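Local structure of enoyl-CoA hydratase (Mycobacterium thermoresistibile, 3T3W) at residues Cys136-Leu141 with Val162-His167; Gly131-Cys136 with Ala148-Pro153; Thr168-Pro173 with Thr194-Arg199. The protein probably catalyses the hydration of enoyl-CoA thioesters in lipid metabolism, as a six-chain member of the crotonase family. All coordinates share one frame; numbering follows the deposited sequence.

Contact 1 (Cys136-Leu141 with Val162-His167); sequences CWPCDL and VEYHGH. With ZN (zinc ion), chain T; EDO (1,2-ethanediol), chain H.
W137 drives the far end of its indole into the loop V162-H167, with H167 in front of it and G166 over one face. The tip carbon CH2 of W137 stands over the centre of the H167 imidazole, 3.5 Å above its plane. This is a T-shaped (edge-to-face) pair in which tryptophan gives the edge and histidine the face, with planes inclined at 69°. G166 makes a CH-pi contact with the indole: its CA lies 3.8 Å from the centroid of the W137 six-membered ring and only 20° off the normal. With no side chain on this glycine, the backbone itself can settle on the ring. At the edge of the indole sits Y164 O, 3.4 Å from W137 CZ3. The same carbonyl is bonded by G166 N, a short closure that makes H165 the centre of an inverse gamma turn and brings G166 onto the indole.

The phenol of Y164 extends back toward the other segment, its CG anti to the backbone N (chi1 -179°). Its CD2 meets W137 CE3 at 4.0 Å, and its ring end lies near P138 CG. Water 1 then joins the two segments, 2.7 Å from Y164 OH and 3.1 Å from W137 O, donating to the latter. W137 O is also bonded by R174 of the second subunit. E163, in the same loop, binds the zinc ion with E102, H252 and H256.

No direct hydrogen bond crosses between the segments. Cohesion comes instead from C-H groups, probably slightly positive: those of the indole against the imidazole face and a carbonyl oxygen, and that of G166 against the indole face. Such an orientation-dependent fit would help favour one setting of the buried indole, whose NE1 is hydrogen-bonded outside the two segments.

Contact 2 (Gly131-Cys136 with Ala148-Pro153); sequences GGLLLC and ALFSDP
In the crotonase fold a short helix follows a glycine-rich turn that commonly supplies one of the two N-H donors of the oxyanion hole; here the equivalent element is probably G131-C136, and it rests through L133 and C136 on strand 149-151. L133 carries most of the contact with its two methyl groups. Its CG lies anti to the carbonyl carbon (chi1 -62°), and the fork beyond divides between two neighbours. CD1 settles against the S151 carbonyl and the first side-chain carbon of D152, 3.6 Å from S151 O and 4.0 Å from D152 CB. CD2 comes to the edge of the F150 ring, near its plane, 4.1 Å from CD1 of that phenylalanine. Three residues further along the helix, C136 SG also reaches the ring edge, 4.4 Å from F150 CE1, so two helix side chains share the rim of the phenyl group and neither lies on its face.

The helical turn is held by L134 N to G131 O and L135 N to G132 O, each at 3.0 Å. The strand is fixed by its sheet: S151 bonds through its backbone to C128 and S130, and F150 to M186. L135 packs on helix 46-61, and C136 also touches strand 120-124 of the larger sheet.

D152 combines both characters. Its CB is part of the apolar surface against L133, while its carboxylate turns to polar partners: OD1 takes S130 OG, and OD2 takes both H167 NE2 and V162 N. The buried acid is thus gripped on both oxygens. Between the segments themselves everything is van der Waals contact, which implies that across this interface the fit depends on shape, while the acid's bonds fix the strand end rather than the helix.

Contact 3 (Thr168-Pro173 with Thr194-Arg199); sequences TWELGP and TGMVNR
In T194, OG1 falls between the backbone N and the carbonyl carbon (chi1 72°), which directs the hydroxyl at E170 O, 3.0 Å away. The hydroxyl has a single proton, and V191 O, in the preceding turn of its own helix, is a second acceptor within reach, so the bond to E170 O is not settled. A separate bend, at the second torsion of E170 (chi2 -78°), places CD so that OE1 meets M196 at CA and CG: OE1 of E170 lies 3.5 Å from M196 CA and 3.6 Å from M196 CG, and the two side chains cross at about a right angle. OE2 has its own partner, a salt bridge to R174 of the second subunit.

Both segments are places where helices stop. After helix 167-171, G172 leaves helical angles with positive phi and also occupies the N-cap position of helix 173-182; helix 188-194 ends in a Schellman motif with G195 as its positive-phi residue. The contact thus sets one helix terminus against another, and the T194 hydroxyl lies near E170 O, an acceptor of the last turn of helix 167-171.

Alongside, the contact is mostly apolar. The M196 chain runs extended beyond CG beside L171, the two pointing the same way, with L171 CD2 3.8 Å from M196 SD. L171 CD2 is just as far from T194 OG1, and the threonine methyl CG2 lies 3.8 Å from L171 O. Beyond M196 the chain leads into strand 199-201, outermost in this chain's main sheet; N198 hydrogen-bonds E178 of the second subunit, and R199 forms a salt bridge with the same glutamate.

In the fold
The three contacts form one continuous cluster, with centres about 9 Å (contacts 1 and 2), 10 Å (1 and 3) and 12 Å (2 and 3) apart. Contacts 1 and 2 share C136 and also pack through L134, whose CD1 lies 3.6 Å from V162 CG2. M196 of contact 3 touches both of the others: its SD lies 3.4 Å from W137 NE1, and its CE 3.5 Å from F150 CD1. Contact 1 reaches the zinc site through E163, whereas the D152 side chain of contact 2 stays about 10 Å from the metal. R174 of the second subunit bonds W137 O in contact 1 and E170 OE2 in contact 3.

Contact 1 (Cys136-Leu141 with Val162-His167)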
loop_
_atom_site.group_PDB
_atom_site.type_symbol
_atom_site.label_atom_id
_atom_site.label_comp_id
_atom_site.label_asym_id
_atom_site.label_seq_id
_atom_site.Cartn_x
_atom_site.Cartn_y
_atom_site.Cartn_z
ATOM N N CYS F 136 -26.248 -0.448 -3.869
ATOM C CA CYS F 136 -25.864 -1.311 -4.965
ATOM C C CYS F 136 -24.355 -1.572 -5.015
ATOM O O CYS F 136 -23.950 -2.698 -5.351
ATOM C CB CYS F 136 -26.388 -0.790 -6.323
ATOM S SG CYS F 136 -25.826 0.834 -6.814
ATOM N N TRP F 137 -23.506 -0.592 -4.707
ATOM C CA TRP F 137 -22.055 -0.854 -4.765
ATOM C C TRP F 137 -21.578 -2.023 -3.930
ATOM O O TRP F 137 -20.687 -2.757 -4.385
ATOM C CB TRP F 137 -21.228 0.385 -4.440
ATOM C CG TRP F 137 -21.103 1.402 -5.534
ATOM C CD1 TRP F 137 -21.168 1.217 -6.893
ATOM C CD2 TRP F 137 -20.753 2.805 -5.350
ATOM N NE1 TRP F 137 -20.934 2.389 -7.575
ATOM C CE2 TRP F 137 -20.666 3.387 -6.693
ATOM C CE3 TRP F 137 -20.526 3.608 -4.248
ATOM C CZ2 TRP F 137 -20.353 4.711 -6.888
ATOM C CZ3 TRP F 137 -20.225 4.943 -4.466
ATOM C CH2 TRP F 137 -20.116 5.473 -5.751
ATOM N N PRO F 138 -22.152 -2.248 -2.729
ATOM C CA PRO F 138 -21.729 -3.437 -1.934
ATOM C C PRO F 138 -22.052 -4.802 -2.573
ATOM O O PRO F 138 -21.522 -5.821 -2.155
ATOM C CB PRO F 138 -22.465 -3.252 -0.596
ATOM C CG PRO F 138 -22.570 -1.742 -0.517
ATOM C CD PRO F 138 -22.957 -1.326 -1.908
ATOM N N CYS F 139 -22.986 -4.818 -3.522
ATOM C CA CYS F 139 -23.298 -6.039 -4.233
ATOM C C CYS F 139 -22.139 -6.400 -5.170
ATOM O O CYS F 139 -21.418 -5.538 -5.664
ATOM C CB CYS F 139 -24.613 -5.909 -5.015
ATOM S SG CYS F 139 -26.094 -5.700 -3.969
ATOM N N ASP F 140 -21.973 -7.685 -5.407
ATOM C CA ASP F 140 -20.927 -8.173 -6.268
ATOM C C ASP F 140 -21.116 -7.784 -7.723
ATOM O O ASP F 140 -20.146 -7.409 -8.382
ATOM C CB ASP F 140 -20.774 -9.688 -6.141
ATOM C CG ASP F 140 -20.348 -10.103 -4.749
ATOM O OD1 ASP F 140 -19.353 -9.515 -4.243
ATOM O OD2 ASP F 140 -21.053 -10.947 -4.152
ATOM N N LEU F 141 -22.327 -7.978 -8.228
ATOM C CA LEU F 141 -22.701 -7.713 -9.605
ATOM C C LEU F 141 -23.850 -6.712 -9.626
ATOM O O LEU F 141 -24.692 -6.676 -8.692
ATOM C CB LEU F 141 -23.168 -8.993 -10.285
ATOM C CG LEU F 141 -22.302 -10.250 -10.102
ATOM C CD1 LEU F 141 -22.902 -11.444 -10.889
ATOM C CD2 LEU F 141 -20.862 -10.016 -10.573
ATOM N N VAL F 162 -20.617 10.998 -1.469
ATOM C CA VAL F 162 -21.241 10.251 -0.343
ATOM C C VAL F 162 -20.202 9.532 0.525
ATOM O O VAL F 162 -18.974 9.499 0.221
ATOM C CB VAL F 162 -22.308 9.261 -0.852
ATOM C CG1 VAL F 162 -23.492 10.045 -1.484
ATOM C CG2 VAL F 162 -21.696 8.271 -1.859
ATOM N N GLU F 163 -20.715 8.939 1.607
ATOM C CA GLU F 163 -19.883 8.477 2.723
ATOM C C GLU F 163 -18.995 7.289 2.405
ATOM O O GLU F 163 -17.970 7.089 3.076
ATOM C CB GLU F 163 -20.830 8.052 3.863
ATOM C CG GLU F 163 -21.565 9.201 4.551
ATOM C CD GLU F 163 -22.850 9.718 3.866
ATOM O OE1 GLU F 163 -23.182 9.281 2.740
ATOM O OE2 GLU F 163 -23.493 10.620 4.467
ATOM N N TYR F 164 -19.383 6.490 1.415
ATOM C CA TYR F 164 -18.716 5.258 1.014
ATOM C C TYR F 164 -18.216 5.534 -0.397
ATOM O O TYR F 164 -18.998 5.544 -1.374
ATOM C CB TYR F 164 -19.723 4.117 1.026
ATOM C CG TYR F 164 -19.262 2.713 0.656
ATOM C CD1 TYR F 164 -18.980 1.776 1.640
ATOM C CD2 TYR F 164 -19.229 2.275 -0.662
ATOM C CE1 TYR F 164 -18.605 0.464 1.328
ATOM C CE2 TYR F 164 -18.909 0.954 -0.985
ATOM C CZ TYR F 164 -18.601 0.041 0.027
ATOM O OH TYR F 164 -18.293 -1.278 -0.250
ATOM N N HIS F 165 -16.933 5.830 -0.492
ATOM C CA HIS F 165 -16.351 6.302 -1.738
ATOM C C HIS F 165 -15.993 5.139 -2.662
ATOM O O HIS F 165 -14.837 4.777 -2.829
ATOM C CB HIS F 165 -15.137 7.221 -1.494
ATOM C CG HIS F 165 -14.652 7.902 -2.750
ATOM N ND1 HIS F 165 -15.160 9.095 -3.168
ATOM C CD2 HIS F 165 -13.794 7.467 -3.753
ATOM C CE1 HIS F 165 -14.590 9.410 -4.350
ATOM N NE2 HIS F 165 -13.769 8.416 -4.708
ATOM N N GLY F 166 -17.009 4.607 -3.327
ATOM C CA GLY F 166 -16.831 3.631 -4.393
ATOM C C GLY F 166 -16.434 4.291 -5.716
ATOM O O GLY F 166 -15.976 3.617 -6.627
ATOM N N HIS F 167 -16.651 5.610 -5.822
ATOM C CA HIS F 167 -16.637 6.287 -7.101
ATOM C C HIS F 167 -15.361 5.999 -7.878
ATOM O O HIS F 167 -15.403 5.662 -9.081
ATOM C CB HIS F 167 -16.760 7.819 -6.958
ATOM C CG HIS F 167 -17.853 8.281 -6.024
ATOM N ND1 HIS F 167 -17.871 7.964 -4.686
ATOM C CD2 HIS F 167 -18.944 9.118 -6.249
ATOM C CE1 HIS F 167 -18.938 8.558 -4.110
ATOM N NE2 HIS F 167 -19.588 9.282 -5.066
HETATM ZN ZN ZN T . -22.902 12.416 5.432
HETATM C C1 EDO H . -17.818 -5.112 -6.839
HETATM O O1 EDO H . -17.748 -6.482 -7.110
HETATM C C2 EDO H . -16.602 -4.666 -6.082
HETATM O O2 EDO H . -16.655 -5.281 -4.775
HETATM O O HOH W 1 -18.110 -2.064 -2.862
HETATM O O HOH W 2 -24.149 13.250 3.944
#

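Contact 2 (Gly131-Cys136 with Ala148-Pro153)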
loop_
_atom_site.group_PDB
_atom_site.type_symbol
_atom_site.label_atom_id
_atom_site.label_comp_id
_atom_site.label_asym_id
_atom_site.label_seq_id
_atom_site.Cartn_x
_atom_site.Cartn_y
_atom_site.Cartn_z
ATOM N N GLY F 131 -26.928 8.407 -1.910
ATOM C CA GLY F 131 -27.039 7.248 -0.999
ATOM C C GLY F 131 -27.543 5.958 -1.646
ATOM O O GLY F 131 -27.311 4.881 -1.121
ATOM N N GLY F 132 -28.290 6.025 -2.739
ATOM C CA GLY F 132 -28.623 4.823 -3.524
ATOM C C GLY F 132 -27.400 3.947 -3.872
ATOM O O GLY F 132 -27.462 2.695 -3.903
ATOM N N LEU F 133 -26.283 4.612 -4.131
ATOM C CA LEU F 133 -25.032 3.932 -4.474
ATOM C C LEU F 133 -24.512 3.089 -3.326
ATOM O O LEU F 133 -23.801 2.092 -3.537
ATOM C CB LEU F 133 -23.987 4.964 -4.899
ATOM C CG LEU F 133 -24.392 5.772 -6.153
ATOM C CD1 LEU F 133 -23.543 7.022 -6.264
ATOM C CD2 LEU F 133 -24.238 4.880 -7.408
ATOM N N LEU F 134 -24.837 3.473 -2.095
ATOM C CA LEU F 134 -24.445 2.688 -0.918
ATOM C C LEU F 134 -25.218 1.385 -0.804
ATOM O O LEU F 134 -24.797 0.491 -0.068
ATOM C CB LEU F 134 -24.592 3.502 0.377
ATOM C CG LEU F 134 -23.381 4.305 0.785
ATOM C CD1 LEU F 134 -23.097 5.389 -0.254
ATOM C CD2 LEU F 134 -23.522 4.907 2.164
ATOM N N LEU F 135 -26.302 1.241 -1.572
ATOM C CA LEU F 135 -27.055 -0.008 -1.576
ATOM C C LEU F 135 -26.571 -0.956 -2.673
ATOM O O LEU F 135 -26.523 -2.155 -2.431
ATOM C CB LEU F 135 -28.542 0.242 -1.719
ATOM C CG LEU F 135 -29.157 1.279 -0.737
ATOM C CD1 LEU F 135 -30.697 1.295 -0.874
ATOM C CD2 LEU F 135 -28.729 1.000 0.721
ATOM N N CYS F 136 -26.248 -0.448 -3.869
ATOM C CA CYS F 136 -25.864 -1.311 -4.965
ATOM C C CYS F 136 -24.355 -1.572 -5.015
ATOM O O CYS F 136 -23.950 -2.698 -5.351
ATOM C CB CYS F 136 -26.388 -0.790 -6.323
ATOM S SG CYS F 136 -25.826 0.834 -6.814
ATOM N N ALA F 148 -31.806 3.328 -16.419
ATOM C CA ALA F 148 -31.225 3.662 -15.110
ATOM C C ALA F 148 -30.334 4.889 -15.270
ATOM O O ALA F 148 -29.706 5.090 -16.303
ATOM C CB ALA F 148 -30.384 2.527 -14.562
ATOM N N LEU F 149 -30.370 5.739 -14.250
ATOM C CA LEU F 149 -29.583 6.964 -14.214
ATOM C C LEU F 149 -28.884 7.019 -12.873
ATOM O O LEU F 149 -29.543 6.987 -11.855
ATOM C CB LEU F 149 -30.487 8.185 -14.400
ATOM C CG LEU F 149 -30.963 8.360 -15.847
ATOM C CD1 LEU F 149 -31.995 9.481 -15.933
ATOM C CD2 LEU F 149 -29.820 8.729 -16.762
ATOM N N PHE F 150 -27.561 7.083 -12.898
ATOM C CA PHE F 150 -26.729 7.052 -11.697
ATOM C C PHE F 150 -26.098 8.402 -11.482
ATOM O O PHE F 150 -25.538 8.981 -12.417
ATOM C CB PHE F 150 -25.603 6.026 -11.836
ATOM C CG PHE F 150 -26.065 4.604 -11.924
ATOM C CD1 PHE F 150 -26.203 3.822 -10.788
ATOM C CD2 PHE F 150 -26.353 4.031 -13.144
ATOM C CE1 PHE F 150 -26.572 2.488 -10.875
ATOM C CE2 PHE F 150 -26.742 2.684 -13.232
ATOM C CZ PHE F 150 -26.880 1.915 -12.093
ATOM N N SER F 151 -26.136 8.910 -10.243
ATOM C CA SER F 151 -25.548 10.234 -9.978
ATOM C C SER F 151 -25.179 10.369 -8.504
ATOM O O SER F 151 -25.677 9.610 -7.675
ATOM C CB SER F 151 -26.539 11.360 -10.403
ATOM O OG SER F 151 -27.693 11.362 -9.550
ATOM N N ASP F 152 -24.295 11.320 -8.215
ATOM C CA ASP F 152 -24.048 11.740 -6.847
ATOM C C ASP F 152 -23.830 13.242 -6.824
ATOM O O ASP F 152 -22.683 13.671 -6.846
ATOM C CB ASP F 152 -22.862 11.012 -6.243
ATOM C CG ASP F 152 -22.644 11.359 -4.794
ATOM O OD1 ASP F 152 -23.515 12.097 -4.216
ATOM O OD2 ASP F 152 -21.577 10.946 -4.264
ATOM N N PRO F 153 -24.933 14.027 -6.753
ATOM C CA PRO F 153 -24.838 15.486 -6.751
ATOM C C PRO F 153 -24.643 16.158 -5.386
ATOM O O PRO F 153 -25.014 17.361 -5.227
ATOM C CB PRO F 153 -26.162 15.910 -7.376
ATOM C CG PRO F 153 -27.115 14.847 -7.013
ATOM C CD PRO F 153 -26.325 13.565 -6.942
#

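Contact 3 (Thr168-Pro173 with Thr194-Arg199)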
loop_
_atom_site.group_PDB
_atom_site.type_symbol
_atom_site.label_atom_id
_atom_site.label_comp_id
_atom_site.label_asym_id
_atom_site.label_seq_id
_atom_site.Cartn_x
_atom_site.Cartn_y
_atom_site.Cartn_z
ATOM N N THR F 168 -14.214 6.216 -7.262
ATOM C CA THR F 168 -12.945 6.064 -7.942
ATOM C C THR F 168 -12.707 4.629 -8.421
ATOM O O THR F 168 -12.158 4.420 -9.493
ATOM C CB THR F 168 -11.777 6.537 -7.055
ATOM O OG1 THR F 168 -11.971 7.931 -6.773
ATOM C CG2 THR F 168 -10.383 6.400 -7.743
ATOM N N TRP F 169 -13.063 3.673 -7.561
ATOM C CA TRP F 169 -12.906 2.247 -7.844
ATOM C C TRP F 169 -13.819 1.794 -8.955
ATOM O O TRP F 169 -13.433 0.960 -9.803
ATOM C CB TRP F 169 -13.245 1.466 -6.587
ATOM C CG TRP F 169 -12.335 1.803 -5.425
ATOM C CD1 TRP F 169 -12.539 2.760 -4.468
ATOM C CD2 TRP F 169 -11.030 1.224 -5.147
ATOM N NE1 TRP F 169 -11.486 2.812 -3.598
ATOM C CE2 TRP F 169 -10.516 1.921 -3.973
ATOM C CE3 TRP F 169 -10.248 0.234 -5.743
ATOM C CZ2 TRP F 169 -9.312 1.589 -3.402
ATOM C CZ3 TRP F 169 -9.017 -0.110 -5.146
ATOM C CH2 TRP F 169 -8.554 0.569 -4.010
ATOM N N GLU F 170 -15.013 2.357 -8.993
ATOM C CA GLU F 170 -16.086 1.907 -9.903
ATOM C C GLU F 170 -16.045 2.581 -11.278
ATOM O O GLU F 170 -16.355 1.962 -12.301
ATOM C CB GLU F 170 -17.431 2.161 -9.244
ATOM C CG GLU F 170 -17.656 1.344 -7.986
ATOM C CD GLU F 170 -18.047 -0.104 -8.216
ATOM O OE1 GLU F 170 -18.343 -0.497 -9.377
ATOM O OE2 GLU F 170 -18.121 -0.824 -7.192
ATOM N N LEU F 171 -15.663 3.850 -11.279
ATOM C CA LEU F 171 -15.724 4.718 -12.453
ATOM C C LEU F 171 -14.366 5.109 -13.036
ATOM O O LEU F 171 -14.302 5.580 -14.184
ATOM C CB LEU F 171 -16.514 5.979 -12.098
ATOM C CG LEU F 171 -17.910 5.809 -11.532
ATOM C CD1 LEU F 171 -18.462 7.148 -10.997
ATOM C CD2 LEU F 171 -18.856 5.206 -12.575
ATOM N N GLY F 172 -13.309 4.928 -12.253
ATOM C CA GLY F 172 -12.009 5.534 -12.521
ATOM C C GLY F 172 -11.996 6.978 -11.989
ATOM O O GLY F 172 -13.069 7.610 -11.839
ATOM N N PRO F 173 -10.805 7.543 -11.767
ATOM C CA PRO F 173 -10.727 8.855 -11.113
ATOM C C PRO F 173 -11.256 10.010 -11.953
ATOM O O PRO F 173 -11.879 10.932 -11.398
ATOM C CB PRO F 173 -9.222 9.021 -10.830
ATOM C CG PRO F 173 -8.541 8.051 -11.784
ATOM C CD PRO F 173 -9.481 6.905 -11.858
ATOM N N THR F 194 -17.484 1.581 -17.868
ATOM C CA THR F 194 -16.455 1.634 -16.833
ATOM C C THR F 194 -16.325 0.311 -16.086
ATOM O O THR F 194 -15.360 0.113 -15.360
ATOM C CB THR F 194 -16.721 2.746 -15.773
ATOM O OG1 THR F 194 -17.822 2.363 -14.925
ATOM C CG2 THR F 194 -17.032 4.108 -16.416
ATOM N N GLY F 195 -17.313 -0.561 -16.246
ATOM C CA GLY F 195 -17.361 -1.842 -15.561
ATOM C C GLY F 195 -18.198 -1.857 -14.293
ATOM O O GLY F 195 -18.424 -2.944 -13.708
ATOM N N MET F 196 -18.692 -0.684 -13.878
ATOM C CA MET F 196 -19.502 -0.573 -12.689
ATOM C C MET F 196 -20.807 -1.409 -12.817
ATOM O O MET F 196 -21.315 -1.952 -11.860
ATOM C CB MET F 196 -19.853 0.894 -12.430
ATOM C CG MET F 196 -20.937 1.035 -11.384
ATOM S SD MET F 196 -21.188 2.739 -10.914
ATOM C CE MET F 196 -22.929 2.686 -10.437
ATOM N N VAL F 197 -21.375 -1.429 -14.006
ATOM C CA VAL F 197 -22.545 -2.250 -14.322
ATOM C C VAL F 197 -22.072 -3.441 -15.175
ATOM O O VAL F 197 -21.364 -3.259 -16.188
ATOM C CB VAL F 197 -23.640 -1.376 -15.011
ATOM C CG1 VAL F 197 -24.629 -2.227 -15.798
ATOM C CG2 VAL F 197 -24.337 -0.488 -13.950
ATOM N N ASN F 198 -22.490 -4.655 -14.787
ATOM C CA ASN F 198 -22.119 -5.860 -15.507
ATOM C C ASN F 198 -22.896 -6.013 -16.816
ATOM O O ASN F 198 -22.364 -6.530 -17.791
ATOM C CB ASN F 198 -22.387 -7.100 -14.641
ATOM C CG ASN F 198 -21.415 -7.219 -13.463
ATOM O OD1 ASN F 198 -21.606 -6.577 -12.447
ATOM N ND2 ASN F 198 -20.388 -8.082 -13.602
ATOM N N ARG F 199 -24.177 -5.639 -16.817
ATOM C CA ARG F 199 -25.038 -5.903 -17.975
ATOM C C ARG F 199 -26.170 -4.891 -17.935
ATOM O O ARG F 199 -26.650 -4.577 -16.875
ATOM C CB ARG F 199 -25.680 -7.274 -17.836
ATOM C CG ARG F 199 -24.703 -8.414 -17.946
ATOM C CD ARG F 199 -25.388 -9.747 -18.259
ATOM N NE ARG F 199 -24.451 -10.833 -17.910
ATOM C CZ ARG F 199 -24.825 -12.049 -17.526
ATOM N NH1 ARG F 199 -26.122 -12.332 -17.414
ATOM N NH2 ARG F 199 -23.903 -12.980 -17.269
#